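Local coordinates for protein beta-agarase AgaA (Microbulbifer thermotolerans, PDB 3WZ1) that hydrolyses internal beta-1,4-galactosidic linkages of agarose through its GH16 catalytic domain, releasing neoagarotetraose as the main product, at residues L115-W120 against I236-Q241; Y165-A170 against Q214-P219. All coordinates share one frame; numbering follows the deposited sequence.

In the fold
Both contacts belong to the GH16 catalytic domain, a beta-jelly roll, but they hold different elements. Interaction 1 is core: strands 116-123 and 232-239 pair antiparallel, every touching residue is buried, and four backbone hydrogen bonds carry the join, with acidic and amide groups on the face toward the predicted catalytic glutamates. Interaction 2 lies farther out and is only partly buried; there the loop after strand 163-165 meets helix 214-217 through one tyrosine hydroxyl, a CH-pi contact and a few apolar touches. Their centres are 21 Å apart without contact, yet helix 214-217 is the element before strand 232-239 in the chain, and interaction 2 is nested within the chain loop that interaction 1 closes.

Interaction 1 (L115-W120 against I236-Q241); sequences LASDFW and INMEDQ
The indole of Trp120 meets Asn237 at its edge, near the ring plane, where the five-membered ring carries NE1, while OE2 of Glu239 approaches obliquely, 3.4 Å from CZ2 of Trp120, its carboxylate nearly perpendicular to the ring (88°). Trp120 CG sits between the backbone N and the carbonyl carbon (chi1 64°), which brings the indole back alongside both residues. On the other sheet face the Phe119 ring receives CG1 of Ile236 at its edge, CD1 to CG1 3.9 Å. Between the two faces the backbones pair antiparallel. Ala116 and Glu239 exchange two hydrogen bonds, the shorter from Ala116 N to Glu239 O (2.8 Å), and Asp118 and Asn237 exchange two more. Glu239, extended beyond CG, passes across the Asp118 side chain at about a right angle, with Asp118 OD2 3.6 Å from Glu239 OE2, a proximity of like charges. Gln241 NE2 gives Glu239 OE1 a nearly straight hydrogen bond (2.9 Å, 170°) from above the carboxylate plane. An alanine at Glu239 would probably leave the Gln241 amide without this acceptor and open a gap beside the indole. On the Ser117-Met238 face, Met238 SD is met by CD1 of Leu115 at 3.8 Å. Gln241 NE2 also bonds Glu134, the predicted proton donor, and its OE1 binds Tyr136 and Trp243; Trp120 touches Glu129, the predicted nucleophile. Strand 116-123 is flanked by strands 128-135 and 232-239, and the latter pairs onward with 87-94, while strands 264-276 and 73-80 pack against the Phe119-Ile236 face.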
loop_
_atom_site.group_PDB
_atom_site.type_symbol
_atom_site.label_atom_id
_atom_site.label_comp_id
_atom_site.label_asym_id
_atom_site.label_seq_id
_atom_site.Cartn_x
_atom_site.Cartn_y
_atom_site.Cartn_z
ATOM N N LEU A 115 6.092 -1.443 12.268
ATOM C CA LEU A 115 6.320 -1.005 10.896
ATOM C C LEU A 115 5.020 -0.782 10.163
ATOM O O LEU A 115 4.034 -1.471 10.413
ATOM C CB LEU A 115 7.097 -2.084 10.153
ATOM C CG LEU A 115 8.464 -2.447 10.724
ATOM C CD1 LEU A 115 8.953 -3.753 10.141
ATOM C CD2 LEU A 115 9.442 -1.323 10.429
ATOM N N ALA A 116 5.048 0.129 9.195
ATOM C CA ALA A 116 3.948 0.244 8.239
ATOM C C ALA A 116 3.960 -0.930 7.268
ATOM O O ALA A 116 5.013 -1.245 6.710
ATOM C CB ALA A 116 4.072 1.549 7.457
ATOM N N SER A 117 2.803 -1.580 7.086
ATOM C CA SER A 117 2.539 -2.518 5.994
ATOM C C SER A 117 1.774 -1.722 4.947
ATOM O O SER A 117 0.710 -1.153 5.248
ATOM C CB SER A 117 1.716 -3.735 6.455
ATOM O OG SER A 117 2.404 -4.508 7.432
ATOM N N ASP A 118 2.324 -1.636 3.732
ATOM C CA ASP A 118 1.844 -0.679 2.724
ATOM C C ASP A 118 1.482 -1.295 1.375
ATOM O O ASP A 118 2.173 -2.187 0.870
ATOM C CB ASP A 118 2.887 0.410 2.453
ATOM C CG ASP A 118 3.329 1.143 3.703
ATOM O OD1 ASP A 118 2.452 1.472 4.535
ATOM O OD2 ASP A 118 4.562 1.442 3.833
ATOM N N PHE A 119 0.414 -0.755 0.784
ATOM C CA PHE A 119 0.049 -0.950 -0.628
ATOM C C PHE A 119 -0.335 0.434 -1.082
ATOM O O PHE A 119 -1.327 1.005 -0.607
ATOM C CB PHE A 119 -1.102 -1.938 -0.782
ATOM C CG PHE A 119 -1.676 -2.019 -2.180
ATOM C CD1 PHE A 119 -0.883 -2.319 -3.281
ATOM C CD2 PHE A 119 -3.046 -1.821 -2.367
ATOM C CE1 PHE A 119 -1.462 -2.432 -4.560
ATOM C CE2 PHE A 119 -3.612 -1.921 -3.633
ATOM C CZ PHE A 119 -2.829 -2.241 -4.714
ATOM N N TRP A 120 0.503 1.021 -1.935
ATOM C CA TRP A 120 0.382 2.449 -2.192
ATOM C C TRP A 120 0.914 2.807 -3.578
ATOM O O TRP A 120 1.421 1.955 -4.299
ATOM C CB TRP A 120 1.085 3.245 -1.095
ATOM C CG TRP A 120 2.557 3.048 -1.006
ATOM C CD1 TRP A 120 3.223 1.899 -0.694
ATOM C CD2 TRP A 120 3.562 4.057 -1.172
ATOM N NE1 TRP A 120 4.568 2.129 -0.649
ATOM C CE2 TRP A 120 4.810 3.443 -0.957
ATOM C CE3 TRP A 120 3.522 5.408 -1.481
ATOM C CZ2 TRP A 120 6.017 4.143 -1.038
ATOM C CZ3 TRP A 120 4.717 6.102 -1.583
ATOM C CH2 TRP A 120 5.950 5.467 -1.356
ATOM N N ILE A 236 4.446 -2.098 -3.075
ATOM C CA ILE A 236 4.093 -2.958 -1.944
ATOM C C ILE A 236 5.342 -3.025 -1.097
ATOM O O ILE A 236 6.383 -3.476 -1.567
ATOM C CB ILE A 236 3.665 -4.358 -2.383
ATOM C CG1 ILE A 236 2.498 -4.295 -3.389
ATOM C CG2 ILE A 236 3.271 -5.169 -1.141
ATOM C CD1 ILE A 236 2.351 -5.557 -4.216
ATOM N N ASN A 237 5.275 -2.566 0.144
ATOM C CA ASN A 237 6.457 -2.575 0.975
ATOM C C ASN A 237 6.112 -2.670 2.439
ATOM O O ASN A 237 4.927 -2.685 2.801
ATOM C CB ASN A 237 7.352 -1.353 0.673
ATOM C CG ASN A 237 6.838 -0.058 1.270
ATOM O OD1 ASN A 237 6.078 -0.058 2.240
ATOM N ND2 ASN A 237 7.269 1.062 0.714
ATOM N N MET A 238 7.144 -2.743 3.281
ATOM C CA MET A 238 7.033 -2.227 4.636
ATOM C C MET A 238 7.938 -1.021 4.758
ATOM O O MET A 238 8.894 -0.863 4.002
ATOM C CB MET A 238 7.401 -3.234 5.715
ATOM C CG MET A 238 6.292 -4.220 6.051
ATOM S SD MET A 238 6.600 -5.207 7.517
ATOM C CE MET A 238 7.668 -6.466 6.894
ATOM N N GLU A 239 7.614 -0.176 5.727
ATOM C CA GLU A 239 8.415 1.008 6.055
ATOM C C GLU A 239 8.564 1.163 7.554
ATOM O O GLU A 239 7.594 1.030 8.314
ATOM C CB GLU A 239 7.775 2.273 5.502
ATOM C CG GLU A 239 7.822 2.363 3.983
ATOM C CD GLU A 239 7.086 3.563 3.412
ATOM O OE1 GLU A 239 6.656 4.452 4.200
ATOM O OE2 GLU A 239 6.925 3.608 2.160
ATOM N N ASP A 240 9.772 1.512 7.969
ATOM C CA ASP A 240 9.997 2.121 9.271
ATOM C C ASP A 240 9.898 3.613 8.979
ATOM O O ASP A 240 10.758 4.166 8.279
ATOM C CB ASP A 240 11.369 1.736 9.819
ATOM C CG ASP A 240 11.673 2.411 11.116
ATOM O OD1 ASP A 240 11.319 1.848 12.190
ATOM O OD2 ASP A 240 12.207 3.535 11.057
ATOM N N GLN A 241 8.822 4.249 9.443
ATOM C CA GLN A 241 8.505 5.624 9.078
ATOM C C GLN A 241 9.012 6.602 10.127
ATOM O O GLN A 241 8.994 6.298 11.323
ATOM C CB GLN A 241 7.000 5.789 8.860
ATOM C CG GLN A 241 6.482 4.897 7.734
ATOM C CD GLN A 241 4.998 5.039 7.475
ATOM O OE1 GLN A 241 4.199 5.336 8.383
ATOM N NE2 GLN A 241 4.605 4.802 6.233
#

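Interaction 2 (Y165-A170 against Q214-P219); sequences YQPTDA and QDIIDP
Tyr165 extends its side chain with CG anti to the backbone N (chi1 168°), which carries the phenol across to the end of helix 214-217, and Ile216 likewise sets CG1 anti to its own N, which brings that branch up to Pro167. The tyrosine hydroxyl donates a hydrogen bond to the backbone carbonyl of Ile216, OH to O 2.7 Å. It reaches this oxygen well to one side of the C=O direction, at a C=O...donor angle of 123° and tilted out of the carbonyl plane. The same oxygen lies at the ring edge, near its plane. Pro219 covers one face of the phenol: its CD is 3.7 Å from the centroid of the Tyr165 ring and 24° off the normal, a CH-pi contact displaced toward the rim. CD comes closest to CZ of Tyr165, at 3.4 Å, and CG of Pro219 overhangs the rim, 3.6 Å from CE1 of Tyr165. Hydroxyl and ring face thus engage different parts of 214-219, and the two together would restrict swinging of the phenol. Pro167 adds a looser apolar touch, its CG 4.1 Å from CG1 of Ile216, the two side chains crossing at about a right angle. Farther along, CD1 of Ile216 nears OD1 of Asp169, a carboxylate held chiefly by its salt bridge to Arg209, a residue that Pro167 and Ile216 also touch. The helix is a single short turn, closed by the bond from Asp218 N to Gln214 O; His154 binds the Ile217 carbonyl and Thr223 the Asp218 carboxylate. A hydrogen bond from a tyrosine hydroxyl to a carbonyl of this helix, with a proline CH-pi contact, joins the loop after strand 163-165 to the connection after strand 206-212 at the periphery of the GH16 jelly roll.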
loop_
_atom_site.group_PDB
_atom_site.type_symbol
_atom_site.label_atom_id
_atom_site.label_comp_id
_atom_site.label_asym_id
_atom_site.label_seq_id
_atom_site.Cartn_x
_atom_site.Cartn_y
_atom_site.Cartn_z
ATOM N N TYR A 165 1.372 17.483 2.431
ATOM C CA TYR A 165 -0.014 17.532 2.870
ATOM C C TYR A 165 -0.648 16.147 2.771
ATOM O O TYR A 165 -0.470 15.452 1.755
ATOM C CB TYR A 165 -0.851 18.473 1.993
ATOM C CG TYR A 165 -2.330 18.312 2.254
ATOM C CD1 TYR A 165 -2.953 18.960 3.319
ATOM C CD2 TYR A 165 -3.113 17.464 1.463
ATOM C CE1 TYR A 165 -4.307 18.779 3.593
ATOM C CE2 TYR A 165 -4.461 17.291 1.718
ATOM C CZ TYR A 165 -5.059 17.937 2.792
ATOM O OH TYR A 165 -6.395 17.742 3.054
ATOM N N GLN A 166 -1.377 15.751 3.814
ATOM C CA GLN A 166 -2.380 14.674 3.744
ATOM C C GLN A 166 -3.603 15.079 4.548
ATOM O O GLN A 166 -3.493 15.927 5.459
ATOM C CB GLN A 166 -1.832 13.364 4.317
ATOM C CG GLN A 166 -1.476 13.426 5.815
ATOM C CD GLN A 166 -1.159 12.073 6.406
ATOM O OE1 GLN A 166 -1.809 11.075 6.094
ATOM N NE2 GLN A 166 -0.176 12.030 7.294
ATOM N N PRO A 167 -4.757 14.454 4.278
ATOM C CA PRO A 167 -5.897 14.710 5.173
ATOM C C PRO A 167 -5.581 14.222 6.567
ATOM O O PRO A 167 -4.865 13.237 6.718
ATOM C CB PRO A 167 -7.035 13.889 4.552
ATOM C CG PRO A 167 -6.626 13.687 3.130
ATOM C CD PRO A 167 -5.133 13.572 3.152
ATOM N N THR A 168 -6.095 14.924 7.580
ATOM C CA THR A 168 -5.826 14.555 8.971
ATOM C C THR A 168 -7.084 14.516 9.846
ATOM O O THR A 168 -6.981 14.482 11.080
ATOM C CB THR A 168 -4.802 15.500 9.625
ATOM O OG1 THR A 168 -5.253 16.850 9.498
ATOM C CG2 THR A 168 -3.436 15.381 8.999
ATOM N N ASP A 169 -8.263 14.498 9.236
ATOM C CA ASP A 169 -9.504 14.345 10.012
ATOM C C ASP A 169 -9.573 12.947 10.623
ATOM O O ASP A 169 -8.863 12.025 10.195
ATOM C CB ASP A 169 -10.734 14.628 9.167
ATOM C CG ASP A 169 -10.844 13.701 7.973
ATOM O OD1 ASP A 169 -9.996 13.841 7.060
ATOM O OD2 ASP A 169 -11.762 12.866 7.969
ATOM N N ALA A 170 -10.412 12.773 11.643
ATOM C CA ALA A 170 -10.485 11.503 12.372
ATOM C C ALA A 170 -10.814 10.297 11.505
ATOM O O ALA A 170 -10.328 9.188 11.758
ATOM C CB ALA A 170 -11.492 11.590 13.516
ATOM N N GLN A 214 -11.303 19.793 -3.957
ATOM C CA GLN A 214 -10.015 20.449 -3.722
ATOM C C GLN A 214 -9.734 20.733 -2.251
ATOM O O GLN A 214 -8.580 20.673 -1.826
ATOM C CB GLN A 214 -9.934 21.749 -4.519
ATOM C CG GLN A 214 -8.550 22.374 -4.564
ATOM C CD GLN A 214 -8.464 23.477 -5.605
ATOM O OE1 GLN A 214 -9.490 24.031 -6.009
ATOM N NE2 GLN A 214 -7.247 23.790 -6.056
ATOM N N ASP A 215 -10.777 21.043 -1.478
ATOM C CA ASP A 215 -10.586 21.435 -0.082
ATOM C C ASP A 215 -9.992 20.316 0.762
ATOM O O ASP A 215 -9.346 20.587 1.770
ATOM C CB ASP A 215 -11.896 21.906 0.552
ATOM C CG ASP A 215 -12.367 23.227 0.004
ATOM O OD1 ASP A 215 -11.598 23.882 -0.741
ATOM O OD2 ASP A 215 -13.515 23.618 0.332
ATOM N N ILE A 216 -10.224 19.061 0.372
ATOM C CA ILE A 216 -9.622 17.927 1.086
ATOM C C ILE A 216 -8.492 17.255 0.287
ATOM O O ILE A 216 -7.551 16.716 0.873
ATOM C CB ILE A 216 -10.683 16.898 1.549
ATOM C CG1 ILE A 216 -10.064 15.868 2.507
ATOM C CG2 ILE A 216 -11.356 16.219 0.358
ATOM C CD1 ILE A 216 -11.060 14.965 3.203
ATOM N N ILE A 217 -8.562 17.308 -1.041
ATOM C CA ILE A 217 -7.514 16.692 -1.863
ATOM C C ILE A 217 -6.229 17.519 -1.834
ATOM O O ILE A 217 -5.151 16.982 -1.719
ATOM C CB ILE A 217 -8.001 16.474 -3.320
ATOM C CG1 ILE A 217 -9.097 15.400 -3.364
ATOM C CG2 ILE A 217 -6.846 16.132 -4.267
ATOM C CD1 ILE A 217 -8.617 13.954 -3.334
ATOM N N ASP A 218 -6.349 18.835 -1.968
ATOM C CA ASP A 218 -5.166 19.698 -2.080
ATOM C C ASP A 218 -5.502 21.145 -1.725
ATOM O O ASP A 218 -5.396 22.038 -2.585
ATOM C CB ASP A 218 -4.603 19.627 -3.500
ATOM C CG ASP A 218 -3.351 20.463 -3.693
ATOM O OD1 ASP A 218 -2.583 20.660 -2.714
ATOM O OD2 ASP A 218 -3.118 20.896 -4.852
ATOM N N PRO A 219 -5.882 21.372 -0.461
ATOM C CA PRO A 219 -6.302 22.731 -0.104
ATOM C C PRO A 219 -5.167 23.750 -0.184
ATOM O O PRO A 219 -5.445 24.938 -0.389
ATOM C CB PRO A 219 -6.832 22.576 1.323
ATOM C CG PRO A 219 -6.088 21.397 1.874
ATOM C CD PRO A 219 -5.951 20.456 0.694
#